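PDB 6CPU: phosphodiesterase from Candida albicans, which belongs to the phosphodiesterase family of the HD clan and has a largely helical, metal-containing domain. Local coordinates for residues S464-W476 / T554-L566. Sequence-based numbering, arbitrary orientation.
Sequences SNVTRPLRVSAQW and TCDIIMENKLFWL
Asn561 meets the turn 464-469 with both hydrogens of its amide, a worked example of how one side chain can clamp a loop that leads into a helix. In this mostly helical phosphodiesterase domain, helix 554-566 crosses helix 470-476 at -71°, and the turn, which begins two residues after the zinc ligand Asp462, packs against helix 554-566. ND2 donates to Val466 O (2.9 Å) and Arg468 O (3.0 Å); both acceptors lie close to the amide plane, so the pair fixes its rotation. Arg468, whose CB points away from that helix, has its guanidinium hydrogen-bonded to Trp218 O and in a salt bridge with Asp281. On the Thr554 side of Asn561 the packing is tight: Thr467 CG2 lies 3.6 Å from Ile558 CD1, and Ile557 CG2 fits against the carbonyl oxygens of Thr467 and Arg468. Toward Phe564 the contact runs out to a partly exposed side, although Leu470, its CG swung opposite the backbone N (chi1 -173°), still sends CD2 over the centre of the Phe564 ring in a CH-pi contact (3.5 Å to the centroid), while CD1 leans obliquely on Trp565. Between the buried Ser473 and Trp565 a water bridges the helices, accepting from Trp565 NE1 at the indole edge and donating to Ser473 OG (2.7 Å).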
ATOM      1  N   SER A 464       7.694  -2.722 -12.210  1.00 31.23           N
ATOM      2  CA  SER A 464       8.659  -1.746 -12.728  1.00 30.92           C
ATOM      3  C   SER A 464      10.035  -1.807 -12.073  1.00 30.83           C
ATOM      4  O   SER A 464      10.938  -1.074 -12.490  1.00 33.21           O
ATOM      5  CB  SER A 464       8.081  -0.331 -12.607  1.00 31.64           C
ATOM      6  OG  SER A 464       7.949   0.041 -11.244  1.00 32.90           O
ATOM      7  N   ASN A 465      10.223  -2.670 -11.073  1.00 30.03           N
ATOM      8  CA  ASN A 465      11.500  -2.759 -10.385  1.00 31.10           C
ATOM      9  C   ASN A 465      12.666  -3.002 -11.349  1.00 33.49           C
ATOM     10  O   ASN A 465      13.728  -2.405 -11.185  1.00 34.44           O
ATOM     11  CB  ASN A 465      11.497  -3.874  -9.350  1.00 32.83           C
ATOM     12  CG  ASN A 465      10.649  -3.554  -8.135  1.00 31.85           C
ATOM     13  OD1 ASN A 465      10.083  -2.460  -7.995  1.00 31.99           O
ATOM     14  ND2 ASN A 465      10.573  -4.509  -7.234  1.00 32.22           N
ATOM     15  N   VAL A 466      12.464  -3.885 -12.331  1.00 32.64           N
ATOM     16  CA  VAL A 466      13.508  -4.170 -13.334  1.00 34.62           C
ATOM     17  C   VAL A 466      13.751  -3.027 -14.329  1.00 35.25           C
ATOM     18  O   VAL A 466      14.765  -3.053 -15.036  1.00 36.14           O
ATOM     19  CB  VAL A 466      13.253  -5.486 -14.116  1.00 33.41           C
ATOM     20  CG1 VAL A 466      13.281  -6.675 -13.165  1.00 34.03           C
ATOM     21  CG2 VAL A 466      11.957  -5.433 -14.907  1.00 34.36           C
ATOM     22  N   THR A 467      12.823  -2.065 -14.402  1.00 33.34           N
ATOM     23  CA  THR A 467      12.940  -0.877 -15.259  1.00 33.52           C
ATOM     24  C   THR A 467      13.528   0.364 -14.556  1.00 33.60           C
ATOM     25  O   THR A 467      13.752   1.387 -15.200  1.00 34.62           O
ATOM     26  CB  THR A 467      11.587  -0.467 -15.882  1.00 34.09           C
ATOM     27  OG1 THR A 467      10.733   0.116 -14.888  1.00 36.23           O
ATOM     28  CG2 THR A 467      10.884  -1.658 -16.526  1.00 35.12           C
ATOM     29  N   ARG A 468      13.754   0.286 -13.247  1.00 32.32           N
ATOM     30  CA  ARG A 468      14.459   1.354 -12.537  1.00 33.07           C
ATOM     31  C   ARG A 468      15.951   1.205 -12.791  1.00 34.72           C
ATOM     32  O   ARG A 468      16.421   0.092 -13.051  1.00 33.34           O
ATOM     33  CB  ARG A 468      14.251   1.268 -11.023  1.00 32.70           C
ATOM     34  CG  ARG A 468      12.797   1.294 -10.559  1.00 30.66           C
ATOM     35  CD  ARG A 468      12.124   2.623 -10.805  1.00 29.43           C
ATOM     36  NE  ARG A 468      10.837   2.695 -10.100  1.00 29.05           N
ATOM     37  CZ  ARG A 468      10.038   3.762 -10.102  1.00 29.18           C
ATOM     38  NH1 ARG A 468      10.374   4.864 -10.773  1.00 27.23           N
ATOM     39  NH2 ARG A 468       8.884   3.736  -9.432  1.00 28.04           N
ATOM     40  N   PRO A 469      16.712   2.305 -12.658  1.00 35.05           N
ATOM     41  CA  PRO A 469      18.169   2.190 -12.731  1.00 36.52           C
ATOM     42  C   PRO A 469      18.752   1.139 -11.787  1.00 37.89           C
ATOM     43  O   PRO A 469      18.208   0.869 -10.710  1.00 36.48           O
ATOM     44  CB  PRO A 469      18.646   3.598 -12.373  1.00 35.99           C
ATOM     45  CG  PRO A 469      17.565   4.469 -12.912  1.00 36.93           C
ATOM     46  CD  PRO A 469      16.286   3.713 -12.613  1.00 35.87           C
ATOM     47  N   LEU A 470      19.871   0.567 -12.212  1.00 37.65           N
ATOM     48  CA  LEU A 470      20.439  -0.643 -11.628  1.00 37.58           C
ATOM     49  C   LEU A 470      20.526  -0.691 -10.104  1.00 37.39           C
ATOM     50  O   LEU A 470      20.144  -1.697  -9.507  1.00 37.65           O
ATOM     51  CB  LEU A 470      21.833  -0.888 -12.225  1.00 39.53           C
ATOM     52  CG  LEU A 470      22.557  -2.188 -11.871  1.00 41.13           C
ATOM     53  CD1 LEU A 470      21.712  -3.415 -12.182  1.00 41.91           C
ATOM     54  CD2 LEU A 470      23.880  -2.250 -12.627  1.00 41.85           C
ATOM     55  N   ARG A 471      21.028   0.370  -9.473  1.00 35.91           N
ATOM     56  CA  ARG A 471      21.235   0.354  -8.027  1.00 35.86           C
ATOM     57  C   ARG A 471      19.908   0.215  -7.267  1.00 34.54           C
ATOM     58  O   ARG A 471      19.803  -0.564  -6.312  1.00 35.03           O
ATOM     59  CB  ARG A 471      21.943   1.628  -7.574  1.00 38.21           C
ATOM     60  CG  ARG A 471      22.510   1.566  -6.164  1.00 38.79           C
ATOM     61  CD  ARG A 471      23.191   2.887  -5.820  1.00 40.77           C
ATOM     62  NE  ARG A 471      22.238   3.984  -5.960  1.00 42.72           N
ATOM     63  CZ  ARG A 471      21.297   4.289  -5.069  1.00 43.87           C
ATOM     64  NH1 ARG A 471      21.180   3.606  -3.934  1.00 45.66           N
ATOM     65  NH2 ARG A 471      20.469   5.294  -5.313  1.00 44.74           N
ATOM     66  N   VAL A 472      18.913   0.986  -7.693  1.00 35.37           N
ATOM     67  CA  VAL A 472      17.585   0.957  -7.069  1.00 34.92           C
ATOM     68  C   VAL A 472      16.911  -0.380  -7.367  1.00 34.71           C
ATOM     69  O   VAL A 472      16.242  -0.949  -6.504  1.00 31.76           O
ATOM     70  CB  VAL A 472      16.699   2.114  -7.579  1.00 35.81           C
ATOM     71  CG1 VAL A 472      15.264   1.975  -7.069  1.00 35.96           C
ATOM     72  CG2 VAL A 472      17.286   3.457  -7.161  1.00 36.74           C
ATOM     73  N   SER A 473      17.088  -0.867  -8.596  1.00 34.46           N
ATOM     74  CA  SER A 473      16.501  -2.136  -9.018  1.00 33.44           C
ATOM     75  C   SER A 473      17.011  -3.263  -8.151  1.00 33.23           C
ATOM     76  O   SER A 473      16.248  -4.149  -7.772  1.00 31.99           O
ATOM     77  CB  SER A 473      16.800  -2.399 -10.499  1.00 36.29           C
ATOM     78  OG  SER A 473      16.098  -3.532 -10.992  1.00 36.77           O
ATOM     79  N   ALA A 474      18.297  -3.220  -7.812  1.00 32.44           N
ATOM     80  CA  ALA A 474      18.906  -4.234  -6.959  1.00 32.82           C
ATOM     81  C   ALA A 474      18.393  -4.178  -5.522  1.00 32.07           C
ATOM     82  O   ALA A 474      18.238  -5.214  -4.886  1.00 32.30           O
ATOM     83  CB  ALA A 474      20.422  -4.093  -6.959  1.00 34.00           C
ATOM     84  N   GLN A 475      18.167  -2.974  -5.005  1.00 29.58           N
ATOM     85  CA  GLN A 475      17.635  -2.816  -3.640  1.00 28.43           C
ATOM     86  C   GLN A 475      16.268  -3.492  -3.529  1.00 25.84           C
ATOM     87  O   GLN A 475      15.998  -4.185  -2.561  1.00 27.30           O
ATOM     88  CB  GLN A 475      17.504  -1.334  -3.277  1.00 28.42           C
ATOM     89  CG  GLN A 475      18.830  -0.629  -3.034  1.00 29.51           C
ATOM     90  CD  GLN A 475      18.655   0.836  -2.699  1.00 29.75           C
ATOM     91  OE1 GLN A 475      17.821   1.526  -3.288  1.00 31.91           O
ATOM     92  NE2 GLN A 475      19.454   1.323  -1.768  1.00 31.40           N
ATOM     93  N   TRP A 476      15.426  -3.284  -4.533  1.00 25.31           N
ATOM     94  CA  TRP A 476      14.109  -3.932  -4.603  1.00 26.51           C
ATOM     95  C   TRP A 476      14.231  -5.454  -4.678  1.00 27.88           C
ATOM     96  O   TRP A 476      13.492  -6.171  -4.021  1.00 28.20           O
ATOM     97  CB  TRP A 476      13.319  -3.424  -5.807  1.00 26.10           C
ATOM     98  CG  TRP A 476      12.692  -2.084  -5.599  1.00 28.07           C
ATOM     99  CD1 TRP A 476      12.997  -0.912  -6.240  1.00 29.01           C
ATOM    100  CD2 TRP A 476      11.641  -1.776  -4.686  1.00 28.74           C
ATOM    101  NE1 TRP A 476      12.196   0.106  -5.777  1.00 29.96           N
ATOM    102  CE2 TRP A 476      11.356  -0.397  -4.821  1.00 29.40           C
ATOM    103  CE3 TRP A 476      10.915  -2.530  -3.760  1.00 29.21           C
ATOM    104  CZ2 TRP A 476      10.374   0.239  -4.062  1.00 30.00           C
ATOM    105  CZ3 TRP A 476       9.932  -1.891  -3.008  1.00 29.70           C
ATOM    106  CH2 TRP A 476       9.682  -0.522  -3.159  1.00 28.80           C
ATOM    107  N   THR A 554      11.875   2.537 -20.712  1.00 38.63           N
ATOM    108  CA  THR A 554      11.778   1.371 -19.827  1.00 38.91           C
ATOM    109  C   THR A 554      12.475   0.161 -20.442  1.00 38.78           C
ATOM    110  O   THR A 554      13.251  -0.521 -19.774  1.00 36.26           O
ATOM    111  CB  THR A 554      10.320   1.009 -19.484  1.00 37.49           C
ATOM    112  OG1 THR A 554       9.555   0.826 -20.681  1.00 39.93           O
ATOM    113  CG2 THR A 554       9.684   2.105 -18.641  1.00 38.41           C
ATOM    114  N   CYS A 555      12.205  -0.094 -21.718  1.00 42.29           N
ATOM    115  CA  CYS A 555      12.903  -1.163 -22.444  1.00 45.71           C
ATOM    116  C   CYS A 555      14.423  -0.938 -22.467  1.00 45.28           C
ATOM    117  O   CYS A 555      15.200  -1.888 -22.333  1.00 46.56           O
ATOM    118  CB  CYS A 555      12.365  -1.280 -23.868  1.00 46.62           C
ATOM    119  SG  CYS A 555      10.563  -1.367 -23.970  1.00 54.73           S
ATOM    120  N   ASP A 556      14.840   0.320 -22.620  1.00 46.82           N
ATOM    121  CA  ASP A 556      16.267   0.666 -22.633  1.00 45.94           C
ATOM    122  C   ASP A 556      16.956   0.294 -21.330  1.00 46.12           C
ATOM    123  O   ASP A 556      18.060  -0.260 -21.348  1.00 44.95           O
ATOM    124  CB  ASP A 556      16.478   2.161 -22.912  1.00 49.04           C
ATOM    125  CG  ASP A 556      15.914   2.601 -24.258  1.00 49.51           C
ATOM    126  OD1 ASP A 556      15.727   1.740 -25.145  1.00 49.30           O
ATOM    127  OD2 ASP A 556      15.651   3.811 -24.426  1.00 51.89           O
ATOM    128  N   ILE A 557      16.305   0.581 -20.197  1.00 44.33           N
ATOM    129  CA  ILE A 557      16.888   0.279 -18.885  1.00 42.88           C
ATOM    130  C   ILE A 557      16.842  -1.217 -18.570  1.00 40.79           C
ATOM    131  O   ILE A 557      17.776  -1.746 -17.970  1.00 38.47           O
ATOM    132  CB  ILE A 557      16.228   1.092 -17.741  1.00 42.83           C
ATOM    133  CG1 ILE A 557      16.442   2.595 -17.960  1.00 43.58           C
ATOM    134  CG2 ILE A 557      16.803   0.684 -16.394  1.00 42.20           C
ATOM    135  CD1 ILE A 557      15.584   3.484 -17.080  1.00 44.19           C
ATOM    136  N   ILE A 558      15.767  -1.901 -18.966  1.00 44.44           N
ATOM    137  CA  ILE A 558      15.702  -3.360 -18.807  1.00 45.25           C
ATOM    138  C   ILE A 558      16.908  -4.030 -19.471  1.00 45.47           C
ATOM    139  O   ILE A 558      17.564  -4.882 -18.868  1.00 43.84           O
ATOM    140  CB  ILE A 558      14.410  -3.962 -19.395  1.00 47.07           C
ATOM    141  CG1 ILE A 558      13.197  -3.551 -18.559  1.00 48.19           C
ATOM    142  CG2 ILE A 558      14.497  -5.488 -19.426  1.00 47.37           C
ATOM    143  CD1 ILE A 558      11.884  -3.662 -19.306  1.00 49.64           C
ATOM    144  N   MET A 559      17.201  -3.631 -20.704  1.00 48.83           N
ATOM    145  CA  MET A 559      18.339  -4.199 -21.436  1.00 52.27           C
ATOM    146  C   MET A 559      19.661  -3.908 -20.717  1.00 50.73           C
ATOM    147  O   MET A 559      20.441  -4.826 -20.464  1.00 46.80           O
ATOM    148  CB  MET A 559      18.382  -3.681 -22.876  1.00 56.21           C
ATOM    149  CG  MET A 559      19.335  -4.456 -23.781  1.00 60.11           C
ATOM    150  SD  MET A 559      18.794  -6.148 -24.105  1.00 64.84           S
ATOM    151  CE  MET A 559      17.633  -5.866 -25.443  1.00 65.01           C
ATOM    152  N   GLU A 560      19.892  -2.642 -20.363  1.00 51.39           N
ATOM    153  CA  GLU A 560      21.095  -2.259 -19.614  1.00 51.44           C
ATOM    154  C   GLU A 560      21.262  -3.094 -18.342  1.00 50.73           C
ATOM    155  O   GLU A 560      22.348  -3.620 -18.067  1.00 49.63           O
ATOM    156  CB  GLU A 560      21.065  -0.768 -19.254  1.00 54.76           C
ATOM    157  CG  GLU A 560      21.259   0.165 -20.439  1.00 57.84           C
ATOM    158  CD  GLU A 560      21.319   1.627 -20.036  1.00 61.72           C
ATOM    159  OE1 GLU A 560      22.144   1.968 -19.160  1.00 63.43           O
ATOM    160  OE2 GLU A 560      20.548   2.436 -20.605  1.00 65.53           O
ATOM    161  N   ASN A 561      20.185  -3.217 -17.566  1.00 47.11           N
ATOM    162  CA  ASN A 561      20.203  -4.058 -16.373  1.00 45.16           C
ATOM    163  C   ASN A 561      20.443  -5.531 -16.714  1.00 43.63           C
ATOM    164  O   ASN A 561      21.201  -6.209 -16.027  1.00 44.21           O
ATOM    165  CB  ASN A 561      18.890  -3.914 -15.583  1.00 45.53           C
ATOM    166  CG  ASN A 561      18.756  -2.559 -14.903  1.00 45.49           C
ATOM    167  OD1 ASN A 561      19.752  -1.895 -14.605  1.00 41.54           O
ATOM    168  ND2 ASN A 561      17.513  -2.153 -14.632  1.00 44.97           N
ATOM    169  N   LYS A 562      19.792  -6.017 -17.767  1.00 47.37           N
ATOM    170  CA  LYS A 562      19.936  -7.416 -18.195  1.00 50.75           C
ATOM    171  C   LYS A 562      21.389  -7.745 -18.544  1.00 51.19           C
ATOM    172  O   LYS A 562      21.924  -8.765 -18.104  1.00 51.39           O
ATOM    173  CB  LYS A 562      19.032  -7.707 -19.395  1.00 52.68           C
ATOM    174  CG  LYS A 562      18.942  -9.178 -19.775  1.00 55.04           C
ATOM    175  CD  LYS A 562      17.970  -9.376 -20.927  1.00 56.48           C
ATOM    176  CE  LYS A 562      17.973 -10.815 -21.411  1.00 58.39           C
ATOM    177  NZ  LYS A 562      17.020 -11.016 -22.537  1.00 59.39           N
ATOM    178  N   LEU A 563      22.020  -6.870 -19.321  1.00 52.47           N
ATOM    179  CA  LEU A 563      23.425  -7.041 -19.698  1.00 53.84           C
ATOM    180  C   LEU A 563      24.321  -7.154 -18.471  1.00 53.22           C
ATOM    181  O   LEU A 563      25.201  -8.012 -18.423  1.00 54.73           O
ATOM    182  CB  LEU A 563      23.894  -5.885 -20.587  1.00 55.36           C
ATOM    183  CG  LEU A 563      23.267  -5.807 -21.984  1.00 56.89           C
ATOM    184  CD1 LEU A 563      23.770  -4.573 -22.719  1.00 56.47           C
ATOM    185  CD2 LEU A 563      23.547  -7.077 -22.782  1.00 57.29           C
ATOM    186  N   PHE A 564      24.081  -6.304 -17.476  1.00 52.17           N
ATOM    187  CA  PHE A 564      24.860  -6.330 -16.241  1.00 50.57           C
ATOM    188  C   PHE A 564      24.659  -7.637 -15.487  1.00 51.21           C
ATOM    189  O   PHE A 564      25.612  -8.212 -14.964  1.00 52.79           O
ATOM    190  CB  PHE A 564      24.481  -5.148 -15.336  1.00 50.16           C
ATOM    191  CG  PHE A 564      25.206  -5.136 -14.017  1.00 49.98           C
ATOM    192  CD1 PHE A 564      26.376  -4.409 -13.859  1.00 49.47           C
ATOM    193  CD2 PHE A 564      24.722  -5.861 -12.936  1.00 48.71           C
ATOM    194  CE1 PHE A 564      27.048  -4.403 -12.649  1.00 48.45           C
ATOM    195  CE2 PHE A 564      25.389  -5.861 -11.727  1.00 48.29           C
ATOM    196  CZ  PHE A 564      26.553  -5.129 -11.582  1.00 49.52           C
ATOM    197  N   TRP A 565      23.409  -8.088 -15.399  1.00 53.04           N
ATOM    198  CA  TRP A 565      23.101  -9.322 -14.682  1.00 51.55           C
ATOM    199  C   TRP A 565      23.671 -10.527 -15.420  1.00 50.92           C
ATOM    200  O   TRP A 565      24.189 -11.449 -14.790  1.00 48.17           O
ATOM    201  CB  TRP A 565      21.588  -9.486 -14.471  1.00 50.71           C
ATOM    202  CG  TRP A 565      20.981  -8.473 -13.516  1.00 47.83           C
ATOM    203  CD1 TRP A 565      19.917  -7.651 -13.760  1.00 46.37           C
ATOM    204  CD2 TRP A 565      21.407  -8.187 -12.175  1.00 44.89           C
ATOM    205  NE1 TRP A 565      19.655  -6.872 -12.658  1.00 43.94           N
ATOM    206  CE2 TRP A 565      20.556  -7.182 -11.672  1.00 44.63           C
ATOM    207  CE3 TRP A 565      22.424  -8.684 -11.352  1.00 45.33           C
ATOM    208  CZ2 TRP A 565      20.693  -6.662 -10.383  1.00 44.71           C
ATOM    209  CZ3 TRP A 565      22.559  -8.171 -10.073  1.00 45.51           C
ATOM    210  CH2 TRP A 565      21.695  -7.170  -9.598  1.00 45.25           C
ATOM    211  N   LEU A 566      23.565 -10.512 -16.748  1.00 53.16           N
ATOM    212  CA  LEU A 566      24.230 -11.514 -17.599  1.00 57.03           C
ATOM    213  C   LEU A 566      25.746 -11.535 -17.370  1.00 61.12           C
ATOM    214  O   LEU A 566      26.343 -12.605 -17.241  1.00 62.84           O
ATOM    215  CB  LEU A 566      23.942 -11.247 -19.078  1.00 54.77           C
ATOM    216  CG  LEU A 566      22.542 -11.613 -19.571  1.00 53.98           C
ATOM    217  CD1 LEU A 566      22.261 -10.968 -20.921  1.00 53.59           C
ATOM    218  CD2 LEU A 566      22.366 -13.123 -19.638  1.00 54.08           C
TER
HETATM  219  O   HOH W   1      17.073  -5.485 -12.597  1.00 37.72           O